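Long-range contacts in pseudoperoxidase (Leishmania major, PDB 5VIA), which binds heme b, whose iron takes two axial ligands from the protein, and belongs to the peroxidase family, although it is named a pseudoperoxidase: residues A[45-49]-A[277-282]; A[111-116]-A[282-288]. One frame throughout, in Å; residues are numbered along the deposited sequence.

Interaction 1 of 2, residues A[45-49]-A[277-282]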
loop_
_atom_site.group_PDB
_atom_site.type_symbol
_atom_site.label_atom_id
_atom_site.label_comp_id
_atom_site.label_asym_id
_atom_site.label_seq_id
_atom_site.Cartn_x
_atom_site.Cartn_y
_atom_site.Cartn_z
ATOM N N ALA A 45 5.528 6.164 3.716
ATOM C CA ALA A 45 6.856 5.562 3.763
ATOM C C ALA A 45 7.659 5.910 2.522
ATOM O O ALA A 45 8.858 6.183 2.617
ATOM C CB ALA A 45 6.748 4.063 3.917
ATOM N N ALA A 46 7.011 5.885 1.353
ATOM C CA ALA A 46 7.700 6.254 0.118
ATOM C C ALA A 46 8.147 7.702 0.183
ATOM O O ALA A 46 9.252 8.053 -0.272
ATOM C CB ALA A 46 6.812 6.011 -1.110
ATOM N N ARG A 47 7.306 8.561 0.750
ATOM C CA ARG A 47 7.672 9.970 0.879
ATOM C C ARG A 47 8.862 10.171 1.836
ATOM O O ARG A 47 9.777 10.945 1.544
ATOM C CB ARG A 47 6.470 10.821 1.298
ATOM C CG ARG A 47 5.443 10.982 0.182
ATOM C CD ARG A 47 4.133 11.579 0.690
ATOM N NE ARG A 47 4.326 12.910 1.240
ATOM C CZ ARG A 47 4.350 14.020 0.504
ATOM N NH1 ARG A 47 4.195 13.953 -0.821
ATOM N NH2 ARG A 47 4.531 15.200 1.085
ATOM N N ARG A 48 8.855 9.476 2.967
ATOM C CA ARG A 48 9.997 9.570 3.892
ATOM C C ARG A 48 11.297 9.084 3.238
ATOM O O ARG A 48 12.386 9.564 3.559
ATOM C CB ARG A 48 9.715 8.785 5.172
ATOM C CG ARG A 48 8.579 9.339 6.037
ATOM C CD ARG A 48 8.570 8.691 7.444
ATOM N NE ARG A 48 8.563 7.224 7.418
ATOM C CZ ARG A 48 7.478 6.476 7.224
ATOM N NH1 ARG A 48 6.300 7.050 7.009
ATOM N NH2 ARG A 48 7.565 5.152 7.234
ATOM N N ALA A 49 11.178 8.138 2.313
ATOM C CA ALA A 49 12.342 7.555 1.647
ATOM C C ALA A 49 12.787 8.336 0.414
ATOM O O ALA A 49 13.825 8.036 -0.172
ATOM C CB ALA A 49 12.063 6.101 1.278
ATOM N N MET A 277 8.201 -1.351 6.792
ATOM C CA MET A 277 7.737 -0.187 6.049
ATOM C C MET A 277 7.218 0.913 6.963
ATOM O O MET A 277 7.580 2.072 6.803
ATOM C CB MET A 277 6.645 -0.579 5.046
ATOM C CG MET A 277 6.189 0.602 4.205
ATOM S SD MET A 277 4.887 0.166 3.041
ATOM C CE MET A 277 3.549 -0.202 4.178
ATOM N N ILE A 278 6.368 0.561 7.927
ATOM C CA ILE A 278 5.752 1.589 8.756
ATOM C C ILE A 278 6.693 2.104 9.842
ATOM O O ILE A 278 6.377 3.086 10.507
ATOM C CB ILE A 278 4.414 1.136 9.377
ATOM C CG1 ILE A 278 4.605 -0.108 10.252
ATOM C CG2 ILE A 278 3.382 0.880 8.266
ATOM C CD1 ILE A 278 3.361 -0.507 11.025
ATOM N N GLU A 279 7.839 1.442 10.018
ATOM C CA GLU A 279 8.860 1.925 10.955
ATOM C C GLU A 279 10.009 2.603 10.226
ATOM O O GLU A 279 10.834 3.278 10.853
ATOM C CB GLU A 279 9.409 0.778 11.821
ATOM C CG GLU A 279 8.364 0.118 12.724
ATOM C CD GLU A 279 8.962 -0.892 13.698
ATOM O OE1 GLU A 279 10.164 -1.239 13.571
ATOM O OE2 GLU A 279 8.222 -1.341 14.595
ATOM N N SER A 280 10.061 2.430 8.907
ATOM C CA SER A 280 11.173 2.964 8.104
ATOM C C SER A 280 11.311 4.480 8.188
ATOM O O SER A 280 10.313 5.219 8.144
ATOM C CB SER A 280 11.049 2.540 6.639
ATOM O OG SER A 280 9.838 3.011 6.049
ATOM N N ASN A 281 12.558 4.934 8.313
ATOM C CA ASN A 281 12.877 6.357 8.400
ATOM C C ASN A 281 12.205 7.061 9.573
ATOM O O ASN A 281 11.878 8.245 9.488
ATOM C CB ASN A 281 12.599 7.082 7.074
ATOM C CG ASN A 281 13.563 6.679 5.979
ATOM O OD1 ASN A 281 13.178 6.027 4.996
ATOM N ND2 ASN A 281 14.826 7.053 6.142
ATOM N N PHE A 282 11.993 6.319 10.660
ATOM C CA PHE A 282 11.611 6.906 11.944
ATOM C C PHE A 282 12.717 6.583 12.952
ATOM O O PHE A 282 13.242 5.477 12.950
ATOM C CB PHE A 282 10.297 6.311 12.457
ATOM C CG PHE A 282 9.067 6.831 11.753
ATOM C CD1 PHE A 282 8.737 8.178 11.810
ATOM C CD2 PHE A 282 8.237 5.969 11.058
ATOM C CE1 PHE A 282 7.602 8.660 11.169
ATOM C CE2 PHE A 282 7.092 6.439 10.414
ATOM C CZ PHE A 282 6.781 7.790 10.469
HETATM O O HOH W 1 10.484 5.343 4.539
#
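With CG of Arg-48 anti to its carbonyl carbon (chi1 -66°) and the chain bent at chi3 (-53°), the guanidinium folds back over Ala-45 and lies between this residue and the ring of Phe-282. CE2 of this ring stands 3.2 Å from Arg-48 CZ, over the centre of the guanidinium. The two planes are inclined by only 24°, while Arg-48 CD adds a CH-pi contact to the same ring. On the opposite face of the guanidinium sits CA of Ala-45, toward the rim. The edge is used for hydrogen bonding: NE and NH2 of Arg-48 clasp the single carbonyl oxygen of Ser-280 side-on, at 2.8 Å from NE and 2.9 Å from NH2, the oxygen lying close to the guanidinium plane. This fork fixes the rotation of the flat group where the helix has just ended and the chain enters a type II turn, Glu-279 to Phe-282. Ser-280 OG donates to Met-277 O at 2.6 Å, tying the turn back to the helix end. One water lies within hydrogen-bonding distance of Ala-45 O, Ser-280 OG and Asn-281 OD1 and can donate to two of the three at a time. Nearer the heme, Ala-45 CB packs on Met-277 CG at 3.5 Å; the Met-277 side chain belongs to the heme pocket. The contact thus joins the C-terminal parts of helices 33-49 and 263-279, with Ile-278 and Phe-282 also reaching helix 85-99, through Ile-94 and Glu-86.

Interaction 2 of 2, residues A[111-116]-A[282-288]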
loop_
_atom_site.group_PDB
_atom_site.type_symbol
_atom_site.label_atom_id
_atom_site.label_comp_id
_atom_site.label_asym_id
_atom_site.label_seq_id
_atom_site.Cartn_x
_atom_site.Cartn_y
_atom_site.Cartn_z
ATOM N N TRP A 111 3.889 -3.758 17.073
ATOM C CA TRP A 111 3.791 -2.326 16.782
ATOM C C TRP A 111 4.542 -1.498 17.820
ATOM O O TRP A 111 4.430 -1.732 19.029
ATOM C CB TRP A 111 2.322 -1.886 16.734
ATOM C CG TRP A 111 2.145 -0.459 16.294
ATOM C CD1 TRP A 111 2.237 0.026 15.018
ATOM C CD2 TRP A 111 1.849 0.665 17.131
ATOM N NE1 TRP A 111 2.009 1.385 15.012
ATOM C CE2 TRP A 111 1.772 1.800 16.297
ATOM C CE3 TRP A 111 1.644 0.822 18.505
ATOM C CZ2 TRP A 111 1.495 3.075 16.796
ATOM C CZ3 TRP A 111 1.365 2.085 18.996
ATOM C CH2 TRP A 111 1.297 3.197 18.144
ATOM N N ARG A 112 5.331 -0.549 17.336
ATOM C CA ARG A 112 6.038 0.373 18.206
ATOM C C ARG A 112 5.482 1.778 18.053
ATOM O O ARG A 112 4.843 2.102 17.045
ATOM C CB ARG A 112 7.536 0.360 17.894
ATOM C CG ARG A 112 8.238 -0.912 18.354
ATOM C CD ARG A 112 9.650 -0.968 17.816
ATOM N NE ARG A 112 10.348 -2.157 18.298
ATOM C CZ ARG A 112 11.615 -2.445 18.014
ATOM N NH1 ARG A 112 12.328 -1.635 17.247
ATOM N NH2 ARG A 112 12.167 -3.546 18.497
ATOM N N TRP A 113 5.731 2.610 19.056
ATOM C CA TRP A 113 5.150 3.942 19.087
ATOM C C TRP A 113 6.220 5.022 19.189
ATOM O O TRP A 113 7.403 4.726 19.354
ATOM C CB TRP A 113 4.134 4.054 20.237
ATOM C CG TRP A 113 4.711 3.947 21.624
ATOM C CD1 TRP A 113 5.112 2.807 22.267
ATOM C CD2 TRP A 113 4.909 5.020 22.555
ATOM N NE1 TRP A 113 5.568 3.110 23.530
ATOM C CE2 TRP A 113 5.451 4.460 23.731
ATOM C CE3 TRP A 113 4.681 6.399 22.506
ATOM C CZ2 TRP A 113 5.774 5.236 24.849
ATOM C CZ3 TRP A 113 5.002 7.170 23.621
ATOM C CH2 TRP A 113 5.544 6.586 24.774
ATOM N N GLY A 114 5.801 6.276 19.085
ATOM C CA GLY A 114 6.725 7.386 19.214
ATOM C C GLY A 114 7.161 7.984 17.890
ATOM O O GLY A 114 8.151 8.723 17.849
ATOM N N ARG A 115 6.450 7.659 16.808
ATOM C CA ARG A 115 6.724 8.283 15.512
ATOM C C ARG A 115 6.573 9.790 15.656
ATOM O O ARG A 115 5.507 10.273 16.056
ATOM C CB ARG A 115 5.766 7.773 14.430
ATOM C CG ARG A 115 6.038 6.354 13.953
ATOM C CD ARG A 115 4.871 5.793 13.119
ATOM N NE ARG A 115 5.106 4.376 12.841
ATOM C CZ ARG A 115 4.897 3.406 13.730
ATOM N NH1 ARG A 115 4.424 3.698 14.937
ATOM N NH2 ARG A 115 5.161 2.146 13.418
ATOM N N ASN A 116 7.648 10.522 15.369
ATOM C CA ASN A 116 7.640 11.978 15.459
ATOM C C ASN A 116 6.860 12.595 14.315
ATOM O O ASN A 116 7.126 12.303 13.147
ATOM C CB ASN A 116 9.072 12.532 15.421
ATOM C CG ASN A 116 9.786 12.422 16.758
ATOM O OD1 ASN A 116 10.808 11.743 16.875
ATOM N ND2 ASN A 116 9.261 13.108 17.770
ATOM N N PHE A 282 11.993 6.319 10.660
ATOM C CA PHE A 282 11.611 6.906 11.944
ATOM C C PHE A 282 12.717 6.583 12.952
ATOM O O PHE A 282 13.242 5.477 12.950
ATOM C CB PHE A 282 10.297 6.311 12.457
ATOM C CG PHE A 282 9.067 6.831 11.753
ATOM C CD1 PHE A 282 8.737 8.178 11.810
ATOM C CD2 PHE A 282 8.237 5.969 11.058
ATOM C CE1 PHE A 282 7.602 8.660 11.169
ATOM C CE2 PHE A 282 7.092 6.439 10.414
ATOM C CZ PHE A 282 6.781 7.790 10.469
ATOM N N LYS A 283 13.070 7.531 13.813
ATOM C CA LYS A 283 14.079 7.251 14.834
ATOM C C LYS A 283 13.516 7.117 16.244
ATOM O O LYS A 283 12.502 7.734 16.587
ATOM C CB LYS A 283 15.162 8.322 14.819
ATOM C CG LYS A 283 15.982 8.330 13.546
ATOM C CD LYS A 283 16.943 9.494 13.570
ATOM C CE LYS A 283 17.779 9.531 12.309
ATOM N NZ LYS A 283 18.763 10.637 12.398
ATOM N N ARG A 284 14.194 6.306 17.054
ATOM C CA ARG A 284 13.873 6.155 18.469
ATOM C C ARG A 284 12.415 5.747 18.685
ATOM O O ARG A 284 11.722 6.312 19.528
ATOM C CB ARG A 284 14.222 7.433 19.250
ATOM C CG ARG A 284 15.736 7.700 19.359
ATOM C CD ARG A 284 16.064 9.054 20.005
ATOM N NE ARG A 284 15.756 10.163 19.107
ATOM C CZ ARG A 284 16.572 10.607 18.149
ATOM N NH1 ARG A 284 17.757 10.038 17.960
ATOM N NH2 ARG A 284 16.197 11.619 17.372
ATOM N N LEU A 285 11.963 4.768 17.906
ATOM C CA LEU A 285 10.662 4.153 18.144
ATOM C C LEU A 285 10.719 3.331 19.428
ATOM O O LEU A 285 11.751 2.739 19.756
ATOM C CB LEU A 285 10.233 3.289 16.958
ATOM C CG LEU A 285 9.911 4.064 15.678
ATOM C CD1 LEU A 285 9.265 3.174 14.635
ATOM C CD2 LEU A 285 9.025 5.261 15.973
ATOM N N ARG A 286 9.617 3.312 20.167
ATOM C CA ARG A 286 9.623 2.695 21.483
ATOM C C ARG A 286 8.793 1.420 21.527
ATOM O O ARG A 286 7.682 1.374 20.992
ATOM C CB ARG A 286 9.137 3.693 22.533
ATOM C CG ARG A 286 9.948 4.985 22.563
ATOM C CD ARG A 286 9.707 5.759 23.847
ATOM N NE ARG A 286 9.861 7.202 23.669
ATOM C CZ ARG A 286 8.979 7.970 23.031
ATOM N NH1 ARG A 286 7.893 7.427 22.497
ATOM N NH2 ARG A 286 9.184 9.276 22.918
ATOM N N PRO A 287 9.348 0.364 22.143
ATOM C CA PRO A 287 8.587 -0.871 22.348
ATOM C C PRO A 287 7.318 -0.592 23.139
ATOM O O PRO A 287 7.344 0.180 24.094
ATOM C CB PRO A 287 9.553 -1.738 23.154
ATOM C CG PRO A 287 10.909 -1.282 22.694
ATOM C CD PRO A 287 10.763 0.212 22.528
ATOM N N TYR A 288 6.213 -1.198 22.719
ATOM C CA TYR A 288 4.907 -0.918 23.300
ATOM C C TYR A 288 4.752 -1.573 24.668
ATOM O O TYR A 288 5.288 -2.653 24.925
ATOM C CB TYR A 288 3.807 -1.400 22.351
ATOM C CG TYR A 288 2.387 -1.132 22.804
ATOM C CD1 TYR A 288 1.746 0.057 22.480
ATOM C CD2 TYR A 288 1.679 -2.083 23.529
ATOM C CE1 TYR A 288 0.453 0.300 22.877
ATOM C CE2 TYR A 288 0.377 -1.846 23.931
ATOM C CZ TYR A 288 -0.227 -0.655 23.603
ATOM O OH TYR A 288 -1.522 -0.421 23.998
HETATM O O HOH W 2 6.296 -3.072 20.533
HETATM O O HOH W 3 10.311 9.052 15.447
#
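Arg-286 lies over one face of the Trp-113 indole, its NH1 3.1 Å from Trp-113 CZ3, toward the rim of the ring. The guanidinium is tilted 42° from the indole plane and makes a cation-pi contact, CZ lying 4.4 Å from the centroid of the six-membered ring; CB of Arg-286 covers the five-membered ring as a CH-pi contact. Trp-113 reaches this place with CG between its backbone N and carbonyl carbon (chi1 66°). Beneath the pair, the backbones form an antiparallel hydrogen-bonded pair: Trp-113 N donates to Arg-286 O at 3.0 Å, and Arg-286 N to Trp-113 O at 2.7 Å. A water continues the ladder from Tyr-288 N to Trp-111 O. The edge of the Trp-111 ring meets Tyr-288 CD1, while its NE1 is bonded to Ser-90 and Tyr-288 OH to the backbone N of Arg-16. At the other end, the extended Arg-115 chain crosses Phe-282, CG sitting 3.5 Å above the ring centre, and Leu-285 CD2 packs at 3.8 Å against the same CG. The Arg-115 guanidinium stands steeply to the ring, planes 76° apart, and its NH1 donates to Arg-112 O at 2.7 Å. Asp-87 forms a salt bridge with this NH1 and also accepts from Gly-114 N. Arg-286 and Arg-115 thus each serve twice, the methylenes as apolar packing and the cationic end as a partner for an aromatic face or for oxygens; the acidic neighbour probably stabilises the charge on Arg-115, while that of Arg-286 is set against the indole face within this surface contact.

Overall arrangement
From the N terminus, the chain first supplies 45-49, the end of helix 33-49, and then 111-116, which follows the short helix 105-109. It runs on through the middle of the chain, which includes the axial His-159, before helix 263-279 brings 277-282 back to 45-49, closing interaction 1. The next few residues, 282-288, return to 111-116 and close interaction 2, so the two loops cross. Phe-282 belongs to both contacts, whose centres are 12 Å apart, and Ile-278 O probably accepts a hydrogen bond from Arg-115 NE. Together they tie the end of helix 263-279 to helix 33-49 beside the heme, and pair strand 286-287 with strand 112-113 at the surface.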